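Local coordinates for putative secreted protein (Streptomyces sp. SirexAA-E, PDB 4PEY), which hydrolyses laminarin and laminarioligosaccharides from their non-reducing ends as an exo-beta-1,3-glucanase of glycoside hydrolase family 55, yielding glucose and laminaribiose, at residues G98-D101 with T105-F108; P223-Y226 with D231-V234; V410-N415 with H437-D442; V443-E448 with T487-W492. The protein carries 1 engineered substitution. All blocks are in the same frame, centred on the assembly; numbering follows the deposited sequence. Where two conformers were deposited one is given.

Interaction 1 of 4, residues G98-D101 with T105-F108; sequences GWFD and TQNF. With BGC (beta-D-glucopyranose), chain C; BGC (beta-D-glucopyranose), chain B.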
loop_
_atom_site.group_PDB
_atom_site.type_symbol
_atom_site.label_atom_id
_atom_site.label_comp_id
_atom_site.label_asym_id
_atom_site.label_seq_id
_atom_site.Cartn_x
_atom_site.Cartn_y
_atom_site.Cartn_z
ATOM N N GLY A 98 12.562 7.884 -16.182
ATOM C CA GLY A 98 13.787 8.133 -16.930
ATOM C C GLY A 98 14.977 7.316 -16.444
ATOM O O GLY A 98 15.777 6.834 -17.248
ATOM N N TRP A 99 15.078 7.132 -15.129
ATOM C CA TRP A 99 16.248 6.478 -14.543
ATOM C C TRP A 99 16.316 5.000 -14.927
ATOM O O TRP A 99 17.385 4.384 -14.877
ATOM C CB TRP A 99 16.237 6.619 -13.017
ATOM C CG TRP A 99 15.175 5.777 -12.361
ATOM C CD1 TRP A 99 13.854 6.100 -12.189
ATOM C CD2 TRP A 99 15.344 4.467 -11.801
ATOM N NE1 TRP A 99 13.195 5.071 -11.551
ATOM C CE2 TRP A 99 14.087 4.059 -11.301
ATOM C CE3 TRP A 99 16.441 3.600 -11.668
ATOM C CZ2 TRP A 99 13.889 2.818 -10.689
ATOM C CZ3 TRP A 99 16.244 2.371 -11.052
ATOM C CH2 TRP A 99 14.976 1.991 -10.571
ATOM N N PHE A 100 15.170 4.438 -15.301
ATOM C CA PHE A 100 15.073 3.023 -15.644
ATOM C C PHE A 100 14.625 2.897 -17.098
ATOM O O PHE A 100 13.942 1.945 -17.471
ATOM C CB PHE A 100 14.102 2.310 -14.690
ATOM C CG PHE A 100 14.342 0.822 -14.544
ATOM C CD1 PHE A 100 15.627 0.302 -14.506
ATOM C CD2 PHE A 100 13.272 -0.049 -14.396
ATOM C CE1 PHE A 100 15.835 -1.067 -14.355
ATOM C CE2 PHE A 100 13.472 -1.418 -14.248
ATOM C CZ PHE A 100 14.751 -1.928 -14.222
ATOM N N ASP A 101 15.005 3.894 -17.897
ATOM C CA ASP A 101 14.781 3.919 -19.342
ATOM C C ASP A 101 13.331 3.675 -19.754
ATOM O O ASP A 101 13.058 2.940 -20.709
ATOM C CB ASP A 101 15.685 2.898 -20.023
ATOM C CG ASP A 101 17.162 3.201 -19.820
ATOM O OD1 ASP A 101 17.521 4.390 -19.673
ATOM O OD2 ASP A 101 17.962 2.245 -19.807
ATOM N N THR A 105 8.248 -0.051 -13.536
ATOM C CA THR A 105 7.922 -1.141 -12.614
ATOM C C THR A 105 8.815 -1.239 -11.375
ATOM O O THR A 105 8.645 -2.163 -10.572
ATOM C CB THR A 105 7.948 -2.531 -13.311
ATOM O OG1 THR A 105 9.264 -2.815 -13.811
ATOM C CG2 THR A 105 6.926 -2.592 -14.438
ATOM N N GLN A 106 9.753 -0.310 -11.202
ATOM C CA GLN A 106 10.477 -0.245 -9.929
ATOM C C GLN A 106 10.303 1.123 -9.253
ATOM O O GLN A 106 11.078 1.492 -8.369
ATOM C CB GLN A 106 11.964 -0.598 -10.131
ATOM C CG GLN A 106 12.099 -2.052 -10.609
ATOM C CD GLN A 106 13.513 -2.575 -10.757
ATOM O OE1 GLN A 106 14.483 -1.979 -10.282
ATOM N NE2 GLN A 106 13.632 -3.726 -11.413
ATOM N N ASN A 107 9.258 1.853 -9.641
ATOM C CA ASN A 107 8.982 3.160 -9.037
ATOM C C ASN A 107 8.177 2.993 -7.741
ATOM O O ASN A 107 6.953 3.207 -7.712
ATOM C CB ASN A 107 8.252 4.076 -10.029
ATOM C CG ASN A 107 9.200 4.696 -11.062
ATOM O OD1 ASN A 107 10.416 4.506 -10.988
ATOM N ND2 ASN A 107 8.645 5.438 -12.029
ATOM N N PHE A 108 8.898 2.615 -6.682
ATOM C CA PHE A 108 8.335 2.243 -5.382
ATOM C C PHE A 108 8.550 3.301 -4.305
ATOM O O PHE A 108 9.373 4.199 -4.467
ATOM C CB PHE A 108 8.982 0.961 -4.837
ATOM C CG PHE A 108 9.020 -0.205 -5.793
ATOM C CD1 PHE A 108 7.901 -0.583 -6.525
ATOM C CD2 PHE A 108 10.186 -0.957 -5.917
ATOM C CE1 PHE A 108 7.956 -1.683 -7.380
ATOM C CE2 PHE A 108 10.246 -2.063 -6.755
ATOM C CZ PHE A 108 9.129 -2.427 -7.490
HETATM C C2 BGC C . 12.106 10.690 -19.164
HETATM C C3 BGC C . 12.688 12.028 -18.726
HETATM C C4 BGC C . 14.148 11.889 -18.300
HETATM C C5 BGC C . 14.954 11.123 -19.346
HETATM C C6 BGC C . 16.400 10.909 -18.880
HETATM C C1 BGC C . 13.016 9.958 -20.140
HETATM O O1 BGC C . 12.492 8.650 -20.306
HETATM O O2 BGC C . 10.837 10.911 -19.752
HETATM O O3 BGC C . 11.903 12.513 -17.656
HETATM O O4 BGC C . 14.708 13.174 -18.113
HETATM O O5 BGC C . 14.339 9.877 -19.628
HETATM O O6 BGC C . 16.434 10.261 -17.618
HETATM C C2 BGC B . 6.542 -6.906 -9.965
HETATM C C3 BGC B . 7.392 -6.285 -8.861
HETATM C C4 BGC B . 8.862 -6.364 -9.241
HETATM C C5 BGC B . 9.078 -5.693 -10.588
HETATM C C6 BGC B . 10.547 -5.722 -10.980
HETATM C C1 BGC B . 6.936 -6.395 -11.353
HETATM O O2 BGC B . 5.171 -6.636 -9.707
HETATM O O3 BGC B . 7.189 -6.984 -7.652
HETATM O O4 BGC B . 9.663 -5.761 -8.252
HETATM O O5 BGC B . 8.338 -6.406 -11.551
HETATM O O6 BGC B . 10.919 -7.043 -11.300
#

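Interaction 2 of 4, residues P223-Y226 with D231-V234; sequences PFLY and DYKV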
loop_
_atom_site.group_PDB
_atom_site.type_symbol
_atom_site.label_atom_id
_atom_site.label_comp_id
_atom_site.label_asym_id
_atom_site.label_seq_id
_atom_site.Cartn_x
_atom_site.Cartn_y
_atom_site.Cartn_z
ATOM N N PRO A 223 -4.711 9.335 8.801
ATOM C CA PRO A 223 -4.329 10.560 9.510
ATOM C C PRO A 223 -3.177 11.280 8.811
ATOM O O PRO A 223 -2.353 10.634 8.147
ATOM C CB PRO A 223 -3.899 10.050 10.893
ATOM C CG PRO A 223 -4.664 8.755 11.065
ATOM C CD PRO A 223 -4.681 8.151 9.682
ATOM N N PHE A 224 -3.120 12.597 8.949
ATOM C CA PHE A 224 -2.045 13.363 8.321
ATOM C C PHE A 224 -1.676 14.586 9.154
ATOM O O PHE A 224 -2.508 15.157 9.881
ATOM C CB PHE A 224 -2.434 13.787 6.894
ATOM C CG PHE A 224 -3.689 14.616 6.831
ATOM C CD1 PHE A 224 -3.622 16.005 6.849
ATOM C CD2 PHE A 224 -4.937 14.010 6.767
ATOM C CE1 PHE A 224 -4.778 16.779 6.800
ATOM C CE2 PHE A 224 -6.102 14.777 6.728
ATOM C CZ PHE A 224 -6.019 16.162 6.744
ATOM N N LEU A 225 -0.406 14.962 9.053
ATOM C CA LEU A 225 0.122 16.153 9.693
ATOM C C LEU A 225 -0.390 17.413 9.002
ATOM O O LEU A 225 -0.431 17.479 7.772
ATOM C CB LEU A 225 1.654 16.124 9.658
ATOM C CG LEU A 225 2.401 17.213 10.427
ATOM C CD1 LEU A 225 2.234 17.004 11.942
ATOM C CD2 LEU A 225 3.884 17.230 10.031
ATOM N N TYR A 226 -0.779 18.419 9.777
ATOM C CA TYR A 226 -1.129 19.698 9.170
ATOM C C TYR A 226 -0.867 20.833 10.138
ATOM O O TYR A 226 -0.501 20.607 11.298
ATOM C CB TYR A 226 -2.594 19.706 8.700
ATOM C CG TYR A 226 -3.626 19.950 9.787
ATOM C CD1 TYR A 226 -3.948 18.960 10.715
ATOM C CD2 TYR A 226 -4.305 21.161 9.863
ATOM C CE1 TYR A 226 -4.902 19.183 11.695
ATOM C CE2 TYR A 226 -5.259 21.390 10.836
ATOM C CZ TYR A 226 -5.554 20.400 11.753
ATOM O OH TYR A 226 -6.504 20.624 12.727
ATOM N N ASP A 231 0.378 26.073 14.665
ATOM C CA ASP A 231 0.578 24.872 15.475
ATOM C C ASP A 231 0.461 23.578 14.672
ATOM O O ASP A 231 -0.535 23.367 13.985
ATOM C CB ASP A 231 -0.436 24.831 16.616
ATOM C CG ASP A 231 -0.308 26.010 17.549
ATOM O OD1 ASP A 231 0.838 26.420 17.828
ATOM O OD2 ASP A 231 -1.352 26.528 17.999
ATOM N N TYR A 232 1.462 22.705 14.773
ATOM C CA TYR A 232 1.365 21.384 14.148
ATOM C C TYR A 232 0.343 20.525 14.882
ATOM O O TYR A 232 0.336 20.471 16.117
ATOM C CB TYR A 232 2.717 20.660 14.130
ATOM C CG TYR A 232 3.675 21.142 13.068
ATOM C CD1 TYR A 232 3.442 20.886 11.720
ATOM C CD2 TYR A 232 4.825 21.837 13.414
ATOM C CE1 TYR A 232 4.323 21.326 10.747
ATOM C CE2 TYR A 232 5.706 22.281 12.450
ATOM C CZ TYR A 232 5.452 22.022 11.122
ATOM O OH TYR A 232 6.338 22.462 10.166
ATOM N N LYS A 233 -0.523 19.868 14.113
ATOM C CA LYS A 233 -1.477 18.899 14.636
ATOM C C LYS A 233 -1.559 17.725 13.677
ATOM O O LYS A 233 -1.117 17.817 12.531
ATOM C CB LYS A 233 -2.862 19.521 14.815
ATOM C CG LYS A 233 -2.872 20.751 15.700
ATOM C CD LYS A 233 -4.272 21.198 16.050
ATOM C CE LYS A 233 -4.232 22.418 16.965
ATOM N NZ LYS A 233 -5.589 22.955 17.265
ATOM N N VAL A 234 -2.135 16.622 14.140
ATOM C CA VAL A 234 -2.445 15.519 13.251
ATOM C C VAL A 234 -3.958 15.385 13.162
ATOM O O VAL A 234 -4.646 15.284 14.186
ATOM C CB VAL A 234 -1.807 14.202 13.723
ATOM C CG1 VAL A 234 -2.333 13.029 12.889
ATOM C CG2 VAL A 234 -0.287 14.299 13.640
#

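Interaction 3 of 4, residues V410-N415 with H437-D442; sequences VGWETN and HFNKYD. With BGC (beta-D-glucopyranose), chain B.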
loop_
_atom_site.group_PDB
_atom_site.type_symbol
_atom_site.label_atom_id
_atom_site.label_comp_id
_atom_site.label_asym_id
_atom_site.label_seq_id
_atom_site.Cartn_x
_atom_site.Cartn_y
_atom_site.Cartn_z
ATOM N N VAL A 410 19.005 -11.540 -2.355
ATOM C CA VAL A 410 17.823 -12.198 -2.908
ATOM C C VAL A 410 18.161 -13.611 -3.384
ATOM O O VAL A 410 19.193 -13.834 -4.019
ATOM C CB VAL A 410 17.231 -11.376 -4.087
ATOM C CG1 VAL A 410 16.076 -12.112 -4.760
ATOM C CG2 VAL A 410 16.780 -9.995 -3.601
ATOM N N GLY A 411 17.295 -14.565 -3.063
ATOM C CA GLY A 411 17.472 -15.938 -3.497
ATOM C C GLY A 411 16.427 -16.830 -2.862
ATOM O O GLY A 411 15.900 -16.504 -1.799
ATOM N N TRP A 412 16.149 -17.966 -3.499
ATOM C CA TRP A 412 15.106 -18.879 -3.046
ATOM C C TRP A 412 15.262 -19.223 -1.559
ATOM O O TRP A 412 14.279 -19.359 -0.831
ATOM C CB TRP A 412 15.118 -20.151 -3.900
ATOM C CG TRP A 412 13.998 -21.104 -3.593
ATOM C CD1 TRP A 412 14.116 -22.368 -3.088
ATOM C CD2 TRP A 412 12.594 -20.873 -3.769
ATOM N NE1 TRP A 412 12.881 -22.937 -2.940
ATOM C CE2 TRP A 412 11.925 -22.042 -3.340
ATOM C CE3 TRP A 412 11.839 -19.796 -4.244
ATOM C CZ2 TRP A 412 10.533 -22.165 -3.375
ATOM C CZ3 TRP A 412 10.451 -19.920 -4.280
ATOM C CH2 TRP A 412 9.815 -21.098 -3.850
ATOM N N GLU A 413 16.503 -19.347 -1.109
ATOM C CA GLU A 413 16.725 -19.527 0.317
ATOM C C GLU A 413 17.268 -18.254 0.972
ATOM O O GLU A 413 16.915 -17.962 2.107
ATOM C CB GLU A 413 17.649 -20.722 0.573
ATOM C CG GLU A 413 16.932 -22.076 0.441
ATOM C CD GLU A 413 15.597 -22.128 1.202
ATOM O OE1 GLU A 413 15.607 -22.186 2.456
ATOM O OE2 GLU A 413 14.530 -22.108 0.540
ATOM N N THR A 414 18.063 -17.468 0.251
ATOM C CA THR A 414 18.686 -16.265 0.819
ATOM C C THR A 414 17.682 -15.265 1.405
ATOM O O THR A 414 17.904 -14.744 2.508
ATOM C CB THR A 414 19.564 -15.563 -0.232
ATOM O OG1 THR A 414 20.558 -16.488 -0.694
ATOM C CG2 THR A 414 20.259 -14.333 0.355
ATOM N N ASN A 415 16.582 -15.002 0.703
ATOM C CA ASN A 415 15.525 -14.198 1.315
ATOM C C ASN A 415 14.190 -14.945 1.345
ATOM O O ASN A 415 13.131 -14.392 1.042
ATOM C CB ASN A 415 15.379 -12.811 0.636
ATOM C CG ASN A 415 14.749 -12.854 -0.757
ATOM O OD1 ASN A 415 14.967 -13.781 -1.531
ATOM N ND2 ASN A 415 13.990 -11.802 -1.090
ATOM N N HIS A 437 5.471 -12.617 -4.306
ATOM C CA HIS A 437 6.710 -13.394 -4.436
ATOM C C HIS A 437 7.035 -14.342 -3.276
ATOM O O HIS A 437 8.151 -14.858 -3.210
ATOM C CB HIS A 437 7.924 -12.475 -4.668
ATOM C CG HIS A 437 7.750 -11.490 -5.785
ATOM N ND1 HIS A 437 7.333 -11.847 -7.052
ATOM C CD2 HIS A 437 7.948 -10.147 -5.819
ATOM C CE1 HIS A 437 7.273 -10.768 -7.814
ATOM N NE2 HIS A 437 7.636 -9.724 -7.089
ATOM N N PHE A 438 6.072 -14.618 -2.397
ATOM C CA PHE A 438 6.339 -15.487 -1.247
ATOM C C PHE A 438 6.545 -16.947 -1.659
ATOM O O PHE A 438 6.056 -17.385 -2.711
ATOM C CB PHE A 438 5.220 -15.308 -0.214
ATOM C CG PHE A 438 5.289 -13.965 0.421
ATOM C CD1 PHE A 438 6.036 -13.773 1.576
ATOM C CD2 PHE A 438 4.743 -12.858 -0.219
ATOM C CE1 PHE A 438 6.181 -12.510 2.117
ATOM C CE2 PHE A 438 4.895 -11.593 0.307
ATOM C CZ PHE A 438 5.620 -11.414 1.477
ATOM N N ASN A 439 7.321 -17.685 -0.868
ATOM C CA ASN A 439 7.653 -19.061 -1.249
ATOM C C ASN A 439 6.434 -19.982 -1.188
ATOM O O ASN A 439 6.373 -20.972 -1.921
ATOM C CB ASN A 439 8.779 -19.642 -0.369
ATOM C CG ASN A 439 10.095 -18.883 -0.496
ATOM O OD1 ASN A 439 10.180 -17.706 -0.148
ATOM N ND2 ASN A 439 11.143 -19.573 -0.943
ATOM N N LYS A 440 5.475 -19.663 -0.318
ATOM C CA LYS A 440 4.248 -20.449 -0.203
ATOM C C LYS A 440 3.018 -19.559 -0.441
ATOM O O LYS A 440 2.960 -18.885 -1.471
ATOM C CB LYS A 440 4.213 -21.170 1.148
ATOM C CG LYS A 440 5.418 -22.113 1.294
ATOM C CD LYS A 440 5.333 -23.023 2.499
ATOM C CE LYS A 440 6.552 -23.946 2.548
ATOM N NZ LYS A 440 6.652 -24.810 1.331
ATOM N N TYR A 441 2.035 -19.563 0.461
ATOM C CA TYR A 441 0.825 -18.763 0.249
ATOM C C TYR A 441 1.081 -17.276 0.459
ATOM O O TYR A 441 1.406 -16.852 1.573
ATOM C CB TYR A 441 -0.305 -19.178 1.203
ATOM C CG TYR A 441 -0.826 -20.585 1.063
ATOM C CD1 TYR A 441 -1.446 -21.011 -0.105
ATOM C CD2 TYR A 441 -0.749 -21.477 2.125
ATOM C CE1 TYR A 441 -1.950 -22.300 -0.222
ATOM C CE2 TYR A 441 -1.252 -22.757 2.022
ATOM C CZ TYR A 441 -1.847 -23.166 0.843
ATOM O OH TYR A 441 -2.348 -24.446 0.746
ATOM N N ASP A 442 0.886 -16.467 -0.578
ATOM C CA ASP A 442 1.044 -15.025 -0.403
ATOM C C ASP A 442 0.002 -14.482 0.575
ATOM O O ASP A 442 0.351 -13.742 1.490
ATOM C CB ASP A 442 0.969 -14.314 -1.750
ATOM C CG ASP A 442 1.889 -14.940 -2.774
ATOM O OD1 ASP A 442 1.532 -16.026 -3.284
ATOM O OD2 ASP A 442 2.971 -14.365 -3.063
HETATM C C2 BGC B . 6.542 -6.906 -9.965
HETATM C C3 BGC B . 7.392 -6.285 -8.861
HETATM C C4 BGC B . 8.862 -6.364 -9.241
HETATM C C5 BGC B . 9.078 -5.693 -10.588
HETATM C C6 BGC B . 10.547 -5.722 -10.980
HETATM C C1 BGC B . 6.936 -6.395 -11.353
HETATM O O2 BGC B . 5.171 -6.636 -9.707
HETATM O O3 BGC B . 7.189 -6.984 -7.652
HETATM O O4 BGC B . 9.663 -5.761 -8.252
HETATM O O5 BGC B . 8.338 -6.406 -11.551
HETATM O O6 BGC B . 10.919 -7.043 -11.300
#

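Interaction 4 of 4, residues V443-E448 with T487-W492; sequences VQWSGE and TTHEGW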
loop_
_atom_site.group_PDB
_atom_site.type_symbol
_atom_site.label_atom_id
_atom_site.label_comp_id
_atom_site.label_asym_id
_atom_site.label_seq_id
_atom_site.Cartn_x
_atom_site.Cartn_y
_atom_site.Cartn_z
ATOM N N VAL A 443 -1.262 -14.858 0.387
ATOM C CA VAL A 443 -2.328 -14.492 1.316
ATOM C C VAL A 443 -3.106 -15.737 1.718
ATOM O O VAL A 443 -3.475 -16.548 0.858
ATOM C CB VAL A 443 -3.307 -13.451 0.698
ATOM C CG1 VAL A 443 -4.508 -13.204 1.619
ATOM C CG2 VAL A 443 -2.581 -12.141 0.413
ATOM N N GLN A 444 -3.329 -15.880 3.023
ATOM C CA GLN A 444 -4.203 -16.917 3.538
ATOM C C GLN A 444 -5.265 -16.261 4.420
ATOM O O GLN A 444 -4.963 -15.388 5.227
ATOM C CB GLN A 444 -3.406 -17.967 4.320
ATOM C CG GLN A 444 -4.265 -19.080 4.900
ATOM C CD GLN A 444 -3.445 -20.202 5.511
ATOM O OE1 GLN A 444 -2.243 -20.065 5.734
ATOM N NE2 GLN A 444 -4.099 -21.325 5.787
ATOM N N TRP A 445 -6.513 -16.678 4.240
ATOM C CA TRP A 445 -7.622 -16.093 4.981
ATOM C C TRP A 445 -8.346 -17.198 5.728
ATOM O O TRP A 445 -8.931 -18.086 5.104
ATOM C CB TRP A 445 -8.580 -15.361 4.034
ATOM C CG TRP A 445 -9.253 -14.162 4.639
ATOM C CD1 TRP A 445 -10.183 -14.155 5.648
ATOM C CD2 TRP A 445 -9.066 -12.798 4.254
ATOM N NE1 TRP A 445 -10.578 -12.865 5.916
ATOM C CE2 TRP A 445 -9.911 -12.013 5.074
ATOM C CE3 TRP A 445 -8.267 -12.163 3.297
ATOM C CZ2 TRP A 445 -9.979 -10.621 4.964
ATOM C CZ3 TRP A 445 -8.336 -10.771 3.186
ATOM C CH2 TRP A 445 -9.190 -10.018 4.016
ATOM N N SER A 446 -8.276 -17.144 7.060
ATOM C CA SER A 446 -8.845 -18.167 7.931
ATOM C C SER A 446 -10.050 -17.641 8.700
ATOM O O SER A 446 -10.860 -18.416 9.207
ATOM C CB SER A 446 -7.793 -18.670 8.923
ATOM O OG SER A 446 -6.657 -19.184 8.242
ATOM N N GLY A 447 -10.152 -16.321 8.811
ATOM C CA GLY A 447 -11.256 -15.705 9.531
ATOM C C GLY A 447 -12.543 -15.655 8.724
ATOM O O GLY A 447 -12.532 -15.890 7.516
ATOM N N GLU A 448 -13.652 -15.341 9.395
ATOM C CA GLU A 448 -14.968 -15.294 8.754
ATOM C C GLU A 448 -15.329 -13.907 8.220
ATOM O O GLU A 448 -14.838 -12.886 8.704
ATOM C CB GLU A 448 -16.059 -15.756 9.729
ATOM C CG GLU A 448 -16.015 -17.245 10.029
ATOM C CD GLU A 448 -16.339 -18.094 8.816
ATOM O OE1 GLU A 448 -16.984 -17.584 7.878
ATOM O OE2 GLU A 448 -15.946 -19.276 8.802
ATOM N N THR A 487 -16.842 -20.098 6.013
ATOM C CA THR A 487 -18.214 -20.157 5.515
ATOM C C THR A 487 -18.585 -18.940 4.648
ATOM O O THR A 487 -19.379 -19.041 3.707
ATOM C CB THR A 487 -19.200 -20.266 6.700
ATOM O OG1 THR A 487 -18.880 -21.431 7.468
ATOM C CG2 THR A 487 -20.641 -20.364 6.219
ATOM N N THR A 488 -18.028 -17.779 4.988
ATOM C CA THR A 488 -18.370 -16.533 4.309
ATOM C C THR A 488 -17.116 -15.749 3.937
ATOM O O THR A 488 -16.234 -15.555 4.770
ATOM C CB THR A 488 -19.291 -15.652 5.191
ATOM O OG1 THR A 488 -20.402 -16.430 5.652
ATOM C CG2 THR A 488 -19.809 -14.454 4.410
ATOM N N HIS A 489 -17.048 -15.302 2.688
ATOM C CA HIS A 489 -15.922 -14.522 2.186
ATOM C C HIS A 489 -16.342 -13.869 0.886
ATOM O O HIS A 489 -17.145 -14.429 0.158
ATOM C CB HIS A 489 -14.681 -15.397 1.943
ATOM C CG HIS A 489 -13.433 -14.606 1.690
ATOM N ND1 HIS A 489 -12.614 -14.174 2.710
ATOM C CD2 HIS A 489 -12.878 -14.153 0.540
ATOM C CE1 HIS A 489 -11.605 -13.485 2.199
ATOM N NE2 HIS A 489 -11.735 -13.465 0.884
ATOM N N GLU A 490 -15.801 -12.701 0.575
ATOM C CA GLU A 490 -16.088 -12.116 -0.729
ATOM C C GLU A 490 -14.922 -11.271 -1.221
ATOM O O GLU A 490 -14.353 -10.476 -0.472
ATOM C CB GLU A 490 -17.385 -11.295 -0.674
ATOM C CG GLU A 490 -17.993 -11.019 -2.041
ATOM C CD GLU A 490 -19.459 -10.619 -1.972
ATOM O OE1 GLU A 490 -19.957 -10.305 -0.862
ATOM O OE2 GLU A 490 -20.112 -10.611 -3.042
ATOM N N GLY A 491 -14.552 -11.471 -2.483
ATOM C CA GLY A 491 -13.476 -10.709 -3.092
ATOM C C GLY A 491 -13.852 -10.180 -4.462
ATOM O O GLY A 491 -14.614 -10.817 -5.198
ATOM N N TRP A 492 -13.309 -9.010 -4.796
ATOM C CA TRP A 492 -13.590 -8.315 -6.055
ATOM C C TRP A 492 -12.308 -7.816 -6.724
ATOM O O TRP A 492 -11.523 -7.109 -6.082
ATOM C CB TRP A 492 -14.474 -7.085 -5.833
ATOM C CG TRP A 492 -15.884 -7.253 -5.336
ATOM C CD1 TRP A 492 -17.027 -7.204 -6.093
ATOM C CD2 TRP A 492 -16.315 -7.379 -3.971
ATOM N NE1 TRP A 492 -18.132 -7.322 -5.289
ATOM C CE2 TRP A 492 -17.728 -7.432 -3.982
ATOM C CE3 TRP A 492 -15.644 -7.461 -2.748
ATOM C CZ2 TRP A 492 -18.482 -7.569 -2.815
ATOM C CZ3 TRP A 492 -16.393 -7.600 -1.585
ATOM C CH2 TRP A 492 -17.800 -7.649 -1.628
HETATM O O HOH W 1 -13.679 -14.896 5.263
HETATM O O HOH W 2 -19.559 -16.901 8.456
HETATM O O HOH W 3 -16.779 -21.500 9.446
#

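Interaction 1 of 4, residues G98-D101 with T105-F108
A loop that borders two glucan-binding pockets folds back on itself here, bringing Trp99 and Phe100 against Gln106 and Asn107. The one hydrogen bond across the contact runs from Trp99 NE1 to Asn107 OD1, 2.9 Å long with 163° at the hydrogen. Both partners are well aimed: OD1 lies close to the indole plane, and the N-H arrives in the plane of the amide carbonyl. Because CG of Trp99 stands between its own backbone N and carbonyl carbon (chi1 71°), the indole is folded in beside the chain, and Phe100 CB rests over the centre of one ring face, 3.7 Å above it. The far end of the indole meets the aliphatic start of Gln106, with Trp99 CH2 4.0 Å from Gln106 CB. Beyond CG the Gln106 chain is extended, which carries its amide to the Phe100 ring; Gln106 NE2 comes within 3.5 Å of Phe100 CZ, the two planes inclined at 38°. Gln106 OE1 is satisfied elsewhere, by Gln49 NE2. Sugars lie at both ends. Gly98 CA is 3.3 Å from O5 of the chain C glucose, whereas Phe108 CZ is 3.5 Å from O4 of the chain B glucose, whose hydrogen bonds come from other pocket residues, among them Gln130 and Trp402. Asn107 also donates through ND2 to the carbonyl of Ala127, and Phe73 meets Trp99 edge-to-face. Both segments belong to the single loop between strand 87-94 and strand 110-113, two strands of the N-terminal part of the solenoid.

Interaction 2 of 4, residues P223-Y226 with D231-V234
The Tyr226 ring lies across Lys233: its CE1 is 3.7 Å from Lys233 CB, Lys233 O approaches it obliquely, and the carbonyl carbon of Val234 is at its edge. A second ring, that of Tyr232, meets Leu225 CG obliquely, with 4.0 Å from that atom to Tyr232 CD1; this contact lies on the Leu225 and Val234 side of the hairpin. The Tyr226 position follows from its first torsion (chi1 80°), which sets CG between backbone N and carbonyl carbon and turns the ring back over the neighbouring strand. Its hydroxyl end reaches beyond the pair to Ser257 OG, while the extended Lys233 chain leads its ammonium away to a salt bridge with Asp228.

On the face opposite Tyr226 and Lys233, Leu225 and Val234 form a non-hydrogen-bonded pair. Leu225 CD1 is 4.1 Å from Val234 CG2, their side chains crossing at about a right angle, and Pro223 CB closes on Val234 CG1 at 3.9 Å.

The backbone fixes this register. Tyr226 N donates to Lys233 O at 2.8 Å and Lys233 N to Tyr226 O at 2.9 Å, both nearly straight at the hydrogen, the two reciprocal bonds of an antiparallel hydrogen-bonded pair. A CA-H...O contact supplements them, from Val234 CA to Phe224 O at 3.4 Å. The short axes run 162° apart in direction, as expected of a twisted beta hairpin. Strand 224-228 and strand 231-243 are its two arms; the second also pairs antiparallel with strand 210-220 and with strand 255-259. Val234 is backbone-bonded to Leu258 of that last strand, and Tyr232 to Leu260 just after it.

Interaction 3 of 4, residues V410-N415 with H437-D442
Trp412 and Asn439 carry this contact, and one nitrogen does most of the work. As a hydrogen-bond donor, Asn439 ND2 reaches Trp412 O at 3.1 Å with 147° at hydrogen; the donor lies in the carbonyl plane, on a lone pair, and the acceptor is close to the amide plane. The other amide atom, Asn439 OD1, accepts from Ala417 N, so both ends of the amide are held and its rotation is fixed.

As a packing partner, the same ND2 sits 3.2 Å above one face of the Trp412 indole, toward the rim, with the amide inclined 41° to the ring. Trp412 CG anti to the backbone N (chi1 -175°) brings the indole alongside its own carbonyl, which lets one nitrogen meet both.

Within the loops, Gly411 N donates to Asn415 OD1 at 2.9 Å, and Phe438 N donates to Asp442 OD2 at 3.2 Å, from above the carboxylate plane.

Toward the sugar, His437 NE2 donates to O3 of the chain B glucose at 2.8 Å, while its ND1 bonds Lys459 O. Arg403, another substrate-binding residue, meets His437 O and Asn415 O. His437 thus belongs to the family 55 substrate pocket, and the 410-415 loop packs behind it, tied in through Asn439 and Arg403.

Interaction 4 of 4, residues V443-E448 with T487-W492
Glu448 reaches across to Thr487 and Thr488 along a chain bent at chi2. From CB, CG is anti to the carbonyl carbon (chi1 -71°), and the bend beyond it swings the carboxylate to the two backbone amides. At the tip, Glu448 OE1 accepts from Thr488 N at 3.1 Å, and OE2 from Thr487 N at 3.0 Å; Thr487 N also bonds OE1, so one amide is shared by both oxygens. All three bonds use syn lone pairs. Water adds a further donor to each oxygen, bridging Glu448 OE1 to Thr488 OG1 and OE2 to Thr487 OG1.

Deeper in, Trp445 and His489 make a T-shaped pair: the histidine edge points at the indole face, centroids of the five-membered rings 4.5 Å apart and planes at 74°. His489 CE1 is 3.3 Å from Trp445 CD2. One water donates to Gly447 O and Thr488 O and is hydrogen-bonded to His489 ND1, and His489 NE2 bonds Tyr480 OH, so both ring nitrogens have partners.

Strand 443-445 lies in a parallel sheet between strand 419-423 and strand 480-482, and strand 489-498 runs parallel beside strand 450-458 on another side of the beta-helix; Trp445 also packs on Thr452 of strand 450-458 and on Tyr480.

In the fold
Along the chain the four contacts follow one another in series, interaction 1 and interaction 2 in the N-terminal group of strands, interaction 3 and interaction 4 in the C-terminal group. Interactions 1 and 3 have centres 23 Å apart and do not touch, yet both approach the chain B glucose, so the substrate site is assembled from loops of both halves. Interactions 3 and 4 adjoin in sequence: the loop ending at residue 442 runs straight into strand 443-445, although their centres are 23 Å apart. Interaction 2 lies away from the sugars, its centre 38 Å from that of interaction 3, across the centre of the chain.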